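Local coordinates for tryptophan--tRNA ligase (Campylobacter jejuni subsp. jejuni, PDB 3TZL), which probably catalyses the ATP-dependent attachment of tryptophan to its cognate tRNA, as a homodimeric class I aminoacyl-tRNA synthetase, at residues 275-278 / 279-282; 282-285 / 286-290. All blocks are in the same frame, centred on the assembly; numbering follows the deposited sequence.

Interaction 1: residues 275-278 / 279-282; sequences AYFK and EARE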
# COMPACT_ATOMS: atom_id res chain seq x y z
N ALA B 275 -25.25 -10.96 35.08
CA ALA B 275 -25.12 -9.78 35.93
C ALA B 275 -23.77 -9.13 35.72
O ALA B 275 -23.66 -7.91 35.69
CB ALA B 275 -25.33 -10.15 37.41
N TYR B 276 -22.74 -9.95 35.56
CA TYR B 276 -21.38 -9.48 35.39
C TYR B 276 -21.21 -8.69 34.07
O TYR B 276 -20.45 -7.72 34.01
CB TYR B 276 -20.41 -10.66 35.44
CG TYR B 276 -18.95 -10.29 35.42
CD1 TYR B 276 -18.29 -10.05 34.22
CD2 TYR B 276 -18.21 -10.21 36.60
CE1 TYR B 276 -16.94 -9.72 34.19
CE2 TYR B 276 -16.86 -9.89 36.59
CZ TYR B 276 -16.23 -9.64 35.38
OH TYR B 276 -14.89 -9.32 35.36
N PHE B 277 -21.92 -9.11 33.03
CA PHE B 277 -21.75 -8.47 31.73
C PHE B 277 -22.90 -7.55 31.36
O PHE B 277 -22.93 -6.98 30.26
CB PHE B 277 -21.53 -9.51 30.64
CG PHE B 277 -20.13 -10.09 30.64
CD1 PHE B 277 -19.02 -9.26 30.42
CD2 PHE B 277 -19.93 -11.43 30.86
CE1 PHE B 277 -17.74 -9.78 30.41
CE2 PHE B 277 -18.64 -11.97 30.85
CZ PHE B 277 -17.54 -11.14 30.63
N LYS B 278 -23.83 -7.39 32.29
CA LYS B 278 -25.06 -6.66 32.02
C LYS B 278 -24.76 -5.26 31.49
O LYS B 278 -25.32 -4.85 30.48
CB LYS B 278 -25.92 -6.56 33.28
CG LYS B 278 -27.26 -5.91 33.04
CD LYS B 278 -28.15 -6.06 34.27
CE LYS B 278 -29.47 -5.32 34.12
NZ LYS B 278 -29.24 -3.85 33.97
N GLU B 279 -23.86 -4.55 32.15
CA GLU B 279 -23.56 -3.17 31.78
C GLU B 279 -22.84 -3.11 30.43
O GLU B 279 -23.15 -2.28 29.59
CB GLU B 279 -22.72 -2.52 32.88
CG GLU B 279 -22.68 -1.01 32.85
CD GLU B 279 -22.69 -0.41 34.26
OE1 GLU B 279 -23.33 -1.01 35.17
OE2 GLU B 279 -22.07 0.67 34.46
N ALA B 280 -21.88 -4.00 30.23
CA ALA B 280 -21.14 -4.05 28.98
C ALA B 280 -22.07 -4.35 27.79
O ALA B 280 -21.97 -3.70 26.76
CB ALA B 280 -20.05 -5.10 29.07
N ARG B 281 -22.96 -5.32 27.95
CA ARG B 281 -23.92 -5.67 26.90
C ARG B 281 -24.84 -4.50 26.55
O ARG B 281 -25.11 -4.25 25.37
CB ARG B 281 -24.79 -6.84 27.34
CG ARG B 281 -24.06 -8.14 27.49
CD ARG B 281 -25.03 -9.23 27.91
NE ARG B 281 -24.43 -10.55 27.79
CZ ARG B 281 -24.96 -11.65 28.32
NH1 ARG B 281 -24.35 -12.82 28.16
NH2 ARG B 281 -26.09 -11.57 29.01
N GLU B 282 -25.33 -3.79 27.56
CA GLU B 282 -26.20 -2.64 27.32
C GLU B 282 -25.46 -1.53 26.60
O GLU B 282 -26.01 -0.89 25.70
CB GLU B 282 -26.75 -2.08 28.64
CG GLU B 282 -27.71 -3.01 29.35
CD GLU B 282 -28.06 -2.52 30.77
OE1 GLU B 282 -27.64 -1.40 31.15
OE2 GLU B 282 -28.76 -3.27 31.49
O HOH W 1 -22.67 -5.37 34.76
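At the edge of the Phe277 ring, near its plane, sits the methyl of Ala280, with Phe277 CD1 4.5 Å from Ala280 CB. One face of the same ring receives CD1 of the preceding Tyr276, 3.7 Å above the plane and over its centre, while Tyr21 of helix 18-30 meets Phe277 edge-to-face. The guanidinium of Arg281 is a second flat group: Phe277 CB lies over one of its faces, 4.2 Å from Arg281 NE. With CG of Arg281 anti to its carbonyl carbon and the chain extended to NE, the side chain runs back along Phe277, where NE bonds to the carbonyl of Ile203 and NH2 to Asn274 OD1. These groups lie where helix 262-276 gives way to helix 278-289; the Phe277 side chain is about 9 Å from that of Gly19, a residue of the ADP pocket. The first turn of the new helix is closed by Arg281 N, 2.8 Å from Phe277 O and almost straight at 172°, and by Glu282 N on Lys278 O. A water links the two helices, donating to Ala275 O and accepting from Glu279 N. On the exposed side, Lys278 runs out straight and bends only at its last torsion (chi4 -62°), which turns NZ to within 2.6 Å of Glu282 OE2. This i to i+4 salt bridge uses the syn side of the carboxylate, 16° out of its plane.

Interaction 2: residues 282-285 / 286-290; sequences EKYN and ELLEK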
# COMPACT_ATOMS: atom_id res chain seq x y z
N GLU B 282 -25.33 -3.79 27.56
CA GLU B 282 -26.20 -2.64 27.32
C GLU B 282 -25.46 -1.53 26.60
O GLU B 282 -26.01 -0.89 25.70
CB GLU B 282 -26.75 -2.08 28.64
CG GLU B 282 -27.71 -3.01 29.35
CD GLU B 282 -28.06 -2.52 30.77
OE1 GLU B 282 -27.64 -1.40 31.15
OE2 GLU B 282 -28.76 -3.27 31.49
N LYS B 283 -24.21 -1.31 26.99
CA LYS B 283 -23.38 -0.31 26.34
C LYS B 283 -23.06 -0.72 24.88
O LYS B 283 -23.10 0.11 23.95
CB LYS B 283 -22.10 -0.10 27.13
CG LYS B 283 -21.16 0.92 26.53
CD LYS B 283 -20.00 1.16 27.49
CE LYS B 283 -18.89 1.98 26.85
NZ LYS B 283 -17.79 2.18 27.83
N TYR B 284 -22.75 -2.00 24.70
CA TYR B 284 -22.47 -2.57 23.39
C TYR B 284 -23.63 -2.33 22.43
O TYR B 284 -23.45 -1.75 21.35
CB TYR B 284 -22.19 -4.06 23.56
CG TYR B 284 -21.96 -4.85 22.29
CD1 TYR B 284 -20.73 -4.83 21.63
CD2 TYR B 284 -22.95 -5.68 21.79
CE1 TYR B 284 -20.52 -5.61 20.47
CE2 TYR B 284 -22.75 -6.45 20.65
CZ TYR B 284 -21.54 -6.41 20.00
OH TYR B 284 -21.38 -7.18 18.88
N ASN B 285 -24.81 -2.78 22.83
CA ASN B 285 -26.03 -2.58 22.05
C ASN B 285 -26.36 -1.13 21.75
O ASN B 285 -26.76 -0.81 20.63
CB ASN B 285 -27.21 -3.27 22.74
CG ASN B 285 -27.08 -4.78 22.70
OD1 ASN B 285 -26.83 -5.37 21.64
ND2 ASN B 285 -27.22 -5.42 23.86
N GLU B 286 -26.19 -0.26 22.74
CA GLU B 286 -26.37 1.18 22.55
C GLU B 286 -25.44 1.74 21.46
O GLU B 286 -25.86 2.51 20.60
CB GLU B 286 -26.18 1.93 23.87
CG GLU B 286 -26.15 3.47 23.77
CD GLU B 286 -24.72 4.04 23.73
OE1 GLU B 286 -23.84 3.54 24.47
OE2 GLU B 286 -24.48 5.01 22.97
N LEU B 287 -24.17 1.35 21.49
CA LEU B 287 -23.20 1.84 20.52
C LEU B 287 -23.51 1.36 19.10
O LEU B 287 -23.13 2.00 18.12
CB LEU B 287 -21.78 1.42 20.92
CG LEU B 287 -21.17 2.09 22.15
CD1 LEU B 287 -19.96 1.30 22.64
CD2 LEU B 287 -20.78 3.55 21.89
N LEU B 288 -24.20 0.23 18.98
CA LEU B 288 -24.56 -0.29 17.67
C LEU B 288 -25.89 0.27 17.17
O LEU B 288 -26.09 0.40 15.96
CB LEU B 288 -24.61 -1.82 17.68
CG LEU B 288 -23.26 -2.49 17.90
CD1 LEU B 288 -23.42 -4.01 17.93
CD2 LEU B 288 -22.29 -2.06 16.81
N GLU B 289 -26.78 0.61 18.09
CA GLU B 289 -28.10 1.14 17.74
C GLU B 289 -28.04 2.63 17.42
O GLU B 289 -28.80 3.12 16.59
CB GLU B 289 -29.10 0.87 18.86
CG GLU B 289 -29.45 -0.60 19.03
CD GLU B 289 -30.21 -0.88 20.32
OE1 GLU B 289 -30.56 0.10 21.02
OE2 GLU B 289 -30.44 -2.07 20.64
N LYS B 290 -27.14 3.35 18.08
CA LYS B 290 -26.92 4.75 17.77
C LYS B 290 -25.51 4.96 17.25
O LYS B 290 -24.60 5.29 18.01
CB LYS B 290 -27.21 5.67 18.97
CG LYS B 290 -27.01 7.18 18.67
CD LYS B 290 -27.94 7.72 17.54
CE LYS B 290 -27.20 7.86 16.21
NZ LYS B 290 -28.08 8.14 15.05
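Leu288 lays its CD1 methyl over one face of the Tyr284 ring, one helical turn away, in a CH-pi contact 4.0 Å from the ring centroid and 25° off the normal. The methyl is displaced toward the rim, on the hydroxyl side: CD1 of Leu288 is 3.7 Å from CZ of Tyr284. CG anti to the backbone N sets the Tyr284 ring where its face meets the CD1 branch of Leu288. Alongside, Lys283 and Leu287 point the same way, Lys283 CG lying 4.1 Å from Leu287 CD1. Beneath both pairs run the i to i+4 backbone bonds of helix 278-289: those of Glu286 N on Glu282 O, at 159°, and Leu287 N on Lys283 O are the straighter, whereas Leu288 N on Tyr284 O, at 136°, and Glu289 N on Asn285 O are clearly more bent. Farther out, Tyr284 stacks with Phe204 and packs on helix 53-70, which takes the Lys283 ammonium at Leu68 O; Leu287 rests on helix 291-320, whose His293 ND1 bonds Glu286 OE2. Across the turn, then, side chains meet by dispersion and CH-pi contact, and the polar ends of Lys283 and Glu286 are spent on joining this helix to helices 53-70 and 291-320.

How the interactions relate
Both contacts use helix 278-289; interaction 1 joins its start to the end of helix 262-276, interaction 2 lies toward its end, their centres 12 Å apart. Glu282 belongs to both: its carboxylate serves the first turn, its carbonyl the next. Interaction 1 is chiefly a surface contact with one buried residue, Phe277, and pairs opposite charges in an exposed ion pair beside a junction bridged by water. Interaction 2 is partly buried, with Tyr284 and Leu287 inside, and is apolar between its side chains. Their surroundings differ accordingly: 275-278/279-282 faces helix 18-30 and the loop at Ile203, whereas 282-285/286-290 lies against helices 53-70 and 291-320. Phe204 borders both, touching Arg281 and stacking with Tyr284.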